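Local coordinates for endo-alpha-mannosidase (Bacteroides thetaiotaomicron, PDB 4ACY), which probably cleaves internal alpha-mannosidic linkages during N-glycan processing, as an endo-acting glycoside hydrolase of family GH99, at residues E202-K205 / L206-G210; S232-P235 / D236-T239; N157-P161 / Q162-E166; K219-G222 / L223-G226. All coordinates share one frame; numbering follows the deposited sequence. Where two conformers were deposited one is given.

All four contacts are local, and together they illustrate how neighbouring elements of a beta/alpha barrel are started, ended and joined by short-range geometry. Contact 3 lies at the surface, where polar side chains cap the start of helix 161-175. Contact 1, on helix 200-207, is partly buried and largely apolar, and its Leu206 packs against Pro161, Val164 and Arg165 of contact 3. Contact 4 leads into barrel strand 223-227, and its Phe224 meets Phe207 of contact 1, tying helix to strand. Contact 2, also partly buried, opens the short helix 235-239; it is a backbone-bonded turn with acidic groups outside, touching contact 1 between Ala204 and Thr239.

Contact 1: residues E202-K205 / L206-G210; sequences EWAK and LFAAG
Trp203 and Phe207, one helical turn apart, project from the same flank of the helix. Their planes are nearly parallel, 11° apart, but so displaced that there is little overlap, with the centroid of the indole six-membered ring 5.6 Å from that of Phe207. The closest approach is Trp203 CE3 to Phe207 CE2, at 3.5 Å. Leu206 joins them from the side: its CD2 comes to the edge of the indole, near the ring plane, 4.2 Å from Trp203 CZ3. With CG swung opposite its own backbone N (chi1 -179°), Leu206 also lays that CG over one face of the Phe207 ring, offset toward the rim.

Behind these side chains stands the end of the helix. Trp203 O accepts two backbone bonds, from Leu206 N at 2.9 Å, which sits above the carbonyl plane, and from Phe207 N at 2.9 Å, which lies in it. Ala208 N still bonds to Ala204 O, although Ala208 has itself left helical geometry. On the outer side, Lys205 NZ makes a salt bridge to Glu202 OE1 at 3.0 Å, the extended lysine chain reaching back along the helix.

The indole NE1 is bonded to Ser195 O. Helix 200-207 links strands 189-192 and 223-227 in a beta-alpha-beta crossover: Trp203 and Phe207 both touch Ile192, Phe207 stacks on Phe224, and Leu206 faces Val164 of helix 161-175.

Contact 2: residues S232-P235 / D236-T239; sequences SELP and DIET
The carboxylates of Glu233 and Asp236 are turned 34° against each other where their side chains cross at a slant. Neither stacks on the other: Glu233 OE1 stays 4.6 Å from Asp236 OD2, like charges that probably repel mildly. Among the side-chain atoms of Glu233, OD2 of Asp236 comes nearest to CB, at 3.9 Å, while its OD1 lies 4.0 Å from Pro235 C. Asp236 is set there by its CG lying beside the backbone N (chi1 -66°). An alanine at Asp236 would probably leave Glu233 CB and CG without the carboxylate oxygen that rests on them, opening a small gap on this side of the turn.

The backbone holds the turn beneath. Asp236 N bonds to Glu233 O at 2.9 Å and Ile237 N to Leu234 O at 2.9 Å, both donors standing above the carbonyl planes. Thr239 N then reaches Pro235 O at 2.9 Å, in the carbonyl plane and nearly straight. Leu234 and Ile237 turn inward onto Phe245 of strand 244-246, and Glu238 is bonded to His273.

Two i to i+3 bonds giving way to an i to i+4 bond are characteristic of a helix start, here of the short helix 235-239 of the barrel.

Contact 3: residues N157-P161 / Q162-E166; sequences NGRSP and QTVRE
Ser160 and Thr163 form a capping box at the start of helix 161-175, a surface contact where the loop after barrel strand 148-153 turns into the helix. Each residue of the box offers its side chain to the other's backbone. As N-cap, Ser160 accepts from Thr163 N through OG at 3.1 Å, an almost straight bond, and in return Thr163 OG1 accepts from Ser160 N at 2.9 Å along a more bent path. Both hydroxyls occupy the crowded position between backbone N and carbonyl carbon (chi1 67° for Ser160, 60° for Thr163), which turns each oxygen back toward the other residue. Oxygens placed here would probably be favoured by the positive end of the helix dipole.

The first regular helical bonds follow. Val164 N meets Ser160 O at 2.8 Å, nearly along the C=O axis, and Arg165 N meets Pro161 O at 2.9 Å. On the inner flank the methylenes of Arg159 run beside Val164, with CG of Arg159 3.5 Å from Val164 CG2, while the arginine head is bonded to Tyr193 O. Val164 is buried against Trp203 of helix 200-207, and Arg165 reaches Ile213 O and Ser214 O.

Within this first turn, Gln162 kinks at its second torsion (chi2 57°) and sends NE2 to the anti side of Glu166 OE2, 3.2 Å away, with that oxygen practically in the amide plane.

Contact 4: residues K219-G222 / L223-G226; sequences KYDG and LFIG
Gly222 carries an almost fully stretched backbone into Phe224, the ring of which folds back alongside the incoming loop. The ring keeps its CG beside the backbone N (chi1 -57°), and its far end reaches residues two to four positions earlier. Tyr220 O meets the ring at its edge, in the ring plane, 3.6 Å from Phe224 CZ. Asp221 OD1 also lies at this edge, 4.0 Å from Phe224 CE2, its carboxylate turned only 14° from the ring. Gly222 N comes closer, 3.5 Å from Phe224 CE2, but obliquely.

Asp221 is fixed by several grips: its OD1 accepts from Gly222 N at 2.7 Å, on the anti side and well out of the carboxylate plane (32°), and makes a salt bridge to Arg216, while OD2 is bonded to Asn217 N. Tyr220 leads off against helix 161-175 (Ile168, Gln169, Val172), with Lys219 CG over the centre of one ring face and OH bonded to Asp173. Phe224 meets Phe190 and touches Ile168.

A serine in place of Phe224 is likely to open a gap beside Phe190 and Ile168 and strip Tyr220 O of the ring edge against it.

That carbonyl oxygen is buried with no hydrogen-bonding partner, so the weakly positive C-H rim of the ring may compensate it in part, while the carboxylate at the same rim relies on stronger donors as the loop enters barrel strand 223-227.

Contact 1: residues E202-K205 / L206-G210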
loop_
_atom_site.group_PDB
_atom_site.type_symbol
_atom_site.label_atom_id
_atom_site.label_comp_id
_atom_site.label_asym_id
_atom_site.label_seq_id
_atom_site.Cartn_x
_atom_site.Cartn_y
_atom_site.Cartn_z
ATOM N N GLU A 202 4.890 6.182 23.357
ATOM C CA GLU A 202 5.550 4.903 23.136
ATOM C C GLU A 202 6.407 4.923 21.866
ATOM O O GLU A 202 7.540 4.434 21.880
ATOM C CB GLU A 202 4.537 3.753 23.094
ATOM C CG GLU A 202 3.775 3.526 24.421
ATOM C CD GLU A 202 4.686 3.530 25.630
ATOM O OE1 GLU A 202 5.665 2.756 25.646
ATOM O OE2 GLU A 202 4.421 4.312 26.572
ATOM N N TRP A 203 5.874 5.501 20.789
ATOM C CA TRP A 203 6.650 5.681 19.550
ATOM C C TRP A 203 7.911 6.518 19.808
ATOM O O TRP A 203 8.963 6.246 19.237
ATOM C CB TRP A 203 5.830 6.363 18.456
ATOM C CG TRP A 203 4.822 5.476 17.772
ATOM C CD1 TRP A 203 3.474 5.697 17.673
ATOM C CD2 TRP A 203 5.081 4.255 17.069
ATOM N NE1 TRP A 203 2.873 4.682 16.954
ATOM C CE2 TRP A 203 3.837 3.783 16.574
ATOM C CE3 TRP A 203 6.241 3.504 16.805
ATOM C CZ2 TRP A 203 3.729 2.607 15.835
ATOM C CZ3 TRP A 203 6.126 2.329 16.070
ATOM C CH2 TRP A 203 4.872 1.886 15.609
ATOM N N ALA A 204 7.787 7.534 20.662
ATOM C CA ALA A 204 8.903 8.446 20.955
ATOM C C ALA A 204 10.126 7.718 21.514
ATOM O O ALA A 204 11.261 8.139 21.281
ATOM C CB ALA A 204 8.454 9.570 21.884
ATOM N N LYS A 205 9.900 6.616 22.226
ATOM C CA LYS A 205 11.002 5.791 22.736
ATOM C C LYS A 205 11.868 5.240 21.606
ATOM O O LYS A 205 13.061 4.991 21.779
ATOM C CB LYS A 205 10.461 4.638 23.578
ATOM C CG LYS A 205 9.790 5.104 24.859
ATOM C CD LYS A 205 9.116 3.956 25.569
ATOM C CE LYS A 205 8.649 4.391 26.946
ATOM N NZ LYS A 205 7.869 3.279 27.564
ATOM N N LEU A 206 11.235 5.029 20.458
ATOM C CA LEU A 206 11.883 4.482 19.277
ATOM C C LEU A 206 12.381 5.578 18.322
ATOM O O LEU A 206 13.435 5.417 17.696
ATOM C CB LEU A 206 10.894 3.550 18.543
ATOM C CG LEU A 206 11.399 2.852 17.287
ATOM C CD1 LEU A 206 12.536 1.926 17.670
ATOM C CD2 LEU A 206 10.268 2.073 16.597
ATOM N N PHE A 207 11.641 6.686 18.226
ATOM C CA PHE A 207 11.887 7.684 17.177
ATOM C C PHE A 207 12.445 9.040 17.647
ATOM O O PHE A 207 12.889 9.834 16.823
ATOM C CB PHE A 207 10.620 7.922 16.336
ATOM C CG PHE A 207 10.146 6.716 15.568
ATOM C CD1 PHE A 207 11.046 5.867 14.926
ATOM C CD2 PHE A 207 8.776 6.453 15.456
ATOM C CE1 PHE A 207 10.595 4.760 14.197
ATOM C CE2 PHE A 207 8.322 5.348 14.727
ATOM C CZ PHE A 207 9.232 4.501 14.108
ATOM N N ALA A 208 12.381 9.331 18.947
ATOM C CA ALA A 208 13.049 10.531 19.480
ATOM C C ALA A 208 14.552 10.288 19.546
ATOM O O ALA A 208 14.997 9.170 19.809
ATOM C CB ALA A 208 12.505 10.901 20.859
ATOM N N ALA A 209 15.339 11.330 19.298
ATOM C CA ALA A 209 16.803 11.221 19.360
ATOM C C ALA A 209 17.253 10.606 20.693
ATOM O O ALA A 209 18.085 9.703 20.713
ATOM C CB ALA A 209 17.450 12.589 19.144
ATOM N N GLY A 210 16.673 11.078 21.792
ATOM C CA GLY A 210 17.023 10.579 23.126
ATOM C C GLY A 210 16.252 9.357 23.587
ATOM O O GLY A 210 16.455 8.880 24.709
#

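Contact 2: residues S232-P235 / D236-T239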
loop_
_atom_site.group_PDB
_atom_site.type_symbol
_atom_site.label_atom_id
_atom_site.label_comp_id
_atom_site.label_asym_id
_atom_site.label_seq_id
_atom_site.Cartn_x
_atom_site.Cartn_y
_atom_site.Cartn_z
ATOM N N SER A 232 -6.686 17.012 12.539
ATOM C CA SER A 232 -6.604 17.492 13.927
ATOM C C SER A 232 -5.704 16.640 14.816
ATOM O O SER A 232 -5.340 17.059 15.921
ATOM C CB SER A 232 -8.002 17.633 14.551
ATOM O OG SER A 232 -8.580 16.359 14.772
ATOM N N GLU A 233 -5.331 15.451 14.339
ATOM C CA GLU A 233 -4.426 14.584 15.087
ATOM C C GLU A 233 -2.985 14.613 14.546
ATOM O O GLU A 233 -2.122 13.863 15.004
ATOM C CB GLU A 233 -4.963 13.150 15.148
ATOM C CG GLU A 233 -6.196 13.010 16.025
ATOM C CD GLU A 233 -6.771 11.599 16.057
ATOM O OE1 GLU A 233 -6.274 10.688 15.349
ATOM O OE2 GLU A 233 -7.744 11.401 16.804
ATOM N N LEU A 234 -2.734 15.492 13.585
ATOM C CA LEU A 234 -1.381 15.658 13.038
ATOM C C LEU A 234 -0.295 15.951 14.097
ATOM O O LEU A 234 0.837 15.477 13.961
ATOM C CB LEU A 234 -1.359 16.681 11.897
ATOM C CG LEU A 234 -1.996 16.246 10.568
ATOM C CD1 LEU A 234 -1.919 17.362 9.546
ATOM C CD2 LEU A 234 -1.317 14.995 10.019
ATOM N N PRO A 235 -0.631 16.698 15.175
ATOM C CA PRO A 235 0.366 16.860 16.245
ATOM C C PRO A 235 0.891 15.548 16.832
ATOM O O PRO A 235 2.019 15.519 17.348
ATOM C CB PRO A 235 -0.400 17.652 17.319
ATOM C CG PRO A 235 -1.354 18.465 16.545
ATOM C CD PRO A 235 -1.791 17.594 15.381
ATOM N N ASP A 236 0.100 14.470 16.753
ATOM C CA ASP A 236 0.557 13.174 17.259
ATOM C C ASP A 236 1.753 12.672 16.458
ATOM O O ASP A 236 2.583 11.955 16.991
ATOM C CB ASP A 236 -0.550 12.113 17.236
ATOM C CG ASP A 236 -1.686 12.419 18.197
ATOM O OD1 ASP A 236 -1.511 13.260 19.097
ATOM O OD2 ASP A 236 -2.768 11.813 18.035
ATOM N N ILE A 237 1.815 13.030 15.176
ATOM C CA ILE A 237 2.975 12.684 14.340
ATOM C C ILE A 237 4.238 13.307 14.938
ATOM O O ILE A 237 5.281 12.660 15.023
ATOM C CB ILE A 237 2.793 13.118 12.852
ATOM C CG1 ILE A 237 1.594 12.398 12.201
ATOM C CG2 ILE A 237 4.100 12.920 12.055
ATOM C CD1 ILE A 237 1.656 10.853 12.238
ATOM N N GLU A 238 4.116 14.556 15.382
ATOM C CA GLU A 238 5.237 15.293 15.945
ATOM C C GLU A 238 5.636 14.734 17.319
ATOM O O GLU A 238 6.821 14.532 17.598
ATOM C CB GLU A 238 4.898 16.794 15.996
ATOM C CG GLU A 238 5.962 17.647 16.658
ATOM C CD GLU A 238 6.083 19.045 16.072
ATOM O OE1 GLU A 238 5.079 19.620 15.589
ATOM O OE2 GLU A 238 7.214 19.574 16.104
ATOM N N THR A 239 4.648 14.464 18.166
ATOM C CA THR A 239 4.897 13.880 19.481
ATOM C C THR A 239 5.532 12.493 19.375
ATOM O O THR A 239 6.382 12.119 20.189
ATOM C CB THR A 239 3.596 13.799 20.299
ATOM O OG1 THR A 239 3.022 15.108 20.369
ATOM C CG2 THR A 239 3.867 13.271 21.706
#

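Contact 3: residues N157-P161 / Q162-E166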
loop_
_atom_site.group_PDB
_atom_site.type_symbol
_atom_site.label_atom_id
_atom_site.label_comp_id
_atom_site.label_asym_id
_atom_site.label_seq_id
_atom_site.Cartn_x
_atom_site.Cartn_y
_atom_site.Cartn_z
ATOM N N ASN A 157 0.742 -9.462 15.153
ATOM C CA ASN A 157 0.548 -9.858 16.542
ATOM C C ASN A 157 1.754 -9.430 17.384
ATOM O O ASN A 157 2.909 -9.691 17.023
ATOM C CB ASN A 157 0.283 -11.369 16.654
ATOM C CG ASN A 157 -1.201 -11.726 16.540
ATOM O OD1 ASN A 157 -1.552 -12.851 16.181
ATOM N ND2 ASN A 157 -2.075 -10.770 16.848
ATOM N N GLY A 158 1.464 -8.731 18.480
ATOM C CA GLY A 158 2.480 -8.275 19.446
ATOM C C GLY A 158 3.260 -7.047 19.004
ATOM O O GLY A 158 4.332 -6.741 19.561
ATOM N N ARG A 159 2.757 -6.348 17.987
ATOM C CA ARG A 159 3.424 -5.138 17.531
ATOM C C ARG A 159 3.527 -4.095 18.639
ATOM O O ARG A 159 2.540 -3.771 19.317
ATOM C CB ARG A 159 2.745 -4.542 16.290
ATOM C CG ARG A 159 3.561 -3.410 15.674
ATOM C CD ARG A 159 2.980 -2.947 14.325
ATOM N NE ARG A 159 1.784 -2.134 14.541
ATOM C CZ ARG A 159 1.158 -1.431 13.604
ATOM N NH1 ARG A 159 1.605 -1.429 12.343
ATOM N NH2 ARG A 159 0.089 -0.711 13.937
ATOM N N SER A 160 4.742 -3.578 18.809
ATOM C CA SER A 160 5.072 -2.614 19.848
ATOM C C SER A 160 6.302 -1.836 19.373
ATOM O O SER A 160 6.957 -2.262 18.427
ATOM C CB SER A 160 5.407 -3.346 21.151
ATOM O OG SER A 160 6.602 -4.096 21.011
ATOM N N PRO A 161 6.635 -0.706 20.037
ATOM C CA PRO A 161 7.892 -0.055 19.658
ATOM C C PRO A 161 9.078 -1.036 19.598
ATOM O O PRO A 161 9.870 -0.977 18.653
ATOM C CB PRO A 161 8.063 1.004 20.750
ATOM C CG PRO A 161 6.633 1.411 21.052
ATOM C CD PRO A 161 5.852 0.126 20.974
ATOM N N GLN A 162 9.192 -1.926 20.584
ATOM C CA GLN A 162 10.289 -2.898 20.615
ATOM C C GLN A 162 10.263 -3.887 19.451
ATOM O O GLN A 162 11.291 -4.151 18.844
ATOM C CB GLN A 162 10.351 -3.649 21.959
ATOM C CG GLN A 162 11.484 -4.692 22.062
ATOM C CD GLN A 162 12.884 -4.103 21.816
ATOM O OE1 GLN A 162 13.213 -3.002 22.282
ATOM N NE2 GLN A 162 13.706 -4.838 21.082
ATOM N N THR A 163 9.095 -4.432 19.125
ATOM C CA THR A 163 9.055 -5.435 18.063
ATOM C C THR A 163 9.147 -4.754 16.688
ATOM O O THR A 163 9.671 -5.329 15.736
ATOM C CB THR A 163 7.839 -6.381 18.163
ATOM O OG1 THR A 163 6.634 -5.624 18.073
ATOM C CG2 THR A 163 7.861 -7.161 19.504
ATOM N N VAL A 164 8.673 -3.516 16.600
ATOM C CA VAL A 164 8.892 -2.733 15.367
ATOM C C VAL A 164 10.405 -2.507 15.184
ATOM O O VAL A 164 10.930 -2.706 14.091
ATOM C CB VAL A 164 8.081 -1.418 15.346
ATOM C CG1 VAL A 164 8.512 -0.502 14.182
ATOM C CG2 VAL A 164 6.577 -1.727 15.260
ATOM N N ARG A 165 11.110 -2.143 16.260
ATOM C CA ARG A 165 12.569 -2.006 16.185
ATOM C C ARG A 165 13.211 -3.272 15.644
ATOM O O ARG A 165 14.044 -3.214 14.749
ATOM C CB ARG A 165 13.192 -1.638 17.542
ATOM C CG ARG A 165 14.612 -1.069 17.388
ATOM C CD ARG A 165 15.270 -0.799 18.736
ATOM N NE ARG A 165 16.359 0.194 18.651
ATOM C CZ ARG A 165 17.581 -0.031 18.167
ATOM N NH1 ARG A 165 17.928 -1.221 17.695
ATOM N NH2 ARG A 165 18.469 0.957 18.145
ATOM N N GLU A 166 12.799 -4.422 16.171
ATOM C CA GLU A 166 13.380 -5.697 15.757
ATOM C C GLU A 166 13.138 -5.955 14.277
ATOM O O GLU A 166 13.990 -6.519 13.575
ATOM C CB GLU A 166 12.811 -6.848 16.589
ATOM C CG GLU A 166 13.158 -6.769 18.080
ATOM C CD GLU A 166 12.329 -7.720 18.942
ATOM O OE1 GLU A 166 11.516 -8.498 18.399
ATOM O OE2 GLU A 166 12.479 -7.674 20.176
#

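Contact 4: residues K219-G222 / L223-G226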
loop_
_atom_site.group_PDB
_atom_site.type_symbol
_atom_site.label_atom_id
_atom_site.label_comp_id
_atom_site.label_asym_id
_atom_site.label_seq_id
_atom_site.Cartn_x
_atom_site.Cartn_y
_atom_site.Cartn_z
ATOM N N LYS A 219 22.491 2.732 12.379
ATOM C CA LYS A 219 22.388 2.241 11.019
ATOM C C LYS A 219 20.935 1.881 10.658
ATOM O O LYS A 219 20.654 1.545 9.510
ATOM C CB LYS A 219 23.280 1.011 10.834
ATOM C CG LYS A 219 22.732 -0.244 11.505
ATOM C CD LYS A 219 23.570 -1.476 11.186
ATOM C CE LYS A 219 23.354 -1.965 9.751
ATOM N NZ LYS A 219 24.054 -3.270 9.562
ATOM N N TYR A 220 20.049 1.939 11.654
ATOM C CA TYR A 220 18.623 1.577 11.495
ATOM C C TYR A 220 17.718 2.801 11.367
ATOM O O TYR A 220 16.474 2.707 11.443
ATOM C CB TYR A 220 18.176 0.662 12.645
ATOM C CG TYR A 220 19.002 -0.587 12.684
ATOM C CD1 TYR A 220 19.017 -1.459 11.598
ATOM C CD2 TYR A 220 19.816 -0.875 13.779
ATOM C CE1 TYR A 220 19.809 -2.605 11.602
ATOM C CE2 TYR A 220 20.608 -2.022 13.796
ATOM C CZ TYR A 220 20.599 -2.878 12.706
ATOM O OH TYR A 220 21.381 -4.013 12.721
ATOM N N ASP A 221 18.338 3.964 11.159
ATOM C CA ASP A 221 17.580 5.194 11.027
ATOM C C ASP A 221 16.942 5.244 9.637
ATOM O O ASP A 221 17.313 4.486 8.738
ATOM C CB ASP A 221 18.484 6.425 11.253
ATOM C CG ASP A 221 17.719 7.623 11.766
ATOM O OD1 ASP A 221 16.469 7.614 11.720
ATOM O OD2 ASP A 221 18.354 8.591 12.220
ATOM N N GLY A 222 15.989 6.144 9.465
ATOM C CA GLY A 222 15.325 6.296 8.181
ATOM C C GLY A 222 14.178 7.259 8.322
ATOM O O GLY A 222 14.168 8.098 9.217
ATOM N N LEU A 223 13.220 7.144 7.412
ATOM C CA LEU A 223 12.062 8.007 7.412
ATOM C C LEU A 223 10.873 7.128 7.755
ATOM O O LEU A 223 10.560 6.179 7.036
ATOM C CB LEU A 223 11.873 8.641 6.035
ATOM C CG LEU A 223 12.929 9.666 5.584
ATOM C CD1 LEU A 223 12.819 9.879 4.087
ATOM C CD2 LEU A 223 12.828 11.004 6.338
ATOM N N PHE A 224 10.246 7.434 8.879
ATOM C CA PHE A 224 9.135 6.647 9.385
ATOM C C PHE A 224 7.855 7.443 9.259
ATOM O O PHE A 224 7.724 8.550 9.784
ATOM C CB PHE A 224 9.445 6.237 10.822
ATOM C CG PHE A 224 10.732 5.473 10.929
ATOM C CD1 PHE A 224 10.778 4.125 10.591
ATOM C CD2 PHE A 224 11.916 6.126 11.302
ATOM C CE1 PHE A 224 11.980 3.422 10.647
ATOM C CE2 PHE A 224 13.114 5.431 11.369
ATOM C CZ PHE A 224 13.151 4.076 11.048
ATOM N N ILE A 225 6.907 6.847 8.544
ATOM C CA ILE A 225 5.720 7.523 8.081
ATOM C C ILE A 225 4.504 6.869 8.722
ATOM O O ILE A 225 4.168 5.717 8.416
ATOM C CB ILE A 225 5.613 7.434 6.510
ATOM C CG1 ILE A 225 6.920 7.901 5.826
ATOM C CG2 ILE A 225 4.378 8.172 5.998
ATOM C CD1 ILE A 225 7.315 9.370 6.074
ATOM N N GLY A 226 3.842 7.608 9.612
ATOM C CA GLY A 226 2.657 7.084 10.314
ATOM C C GLY A 226 1.343 7.338 9.599
ATOM O O GLY A 226 1.212 8.274 8.808
#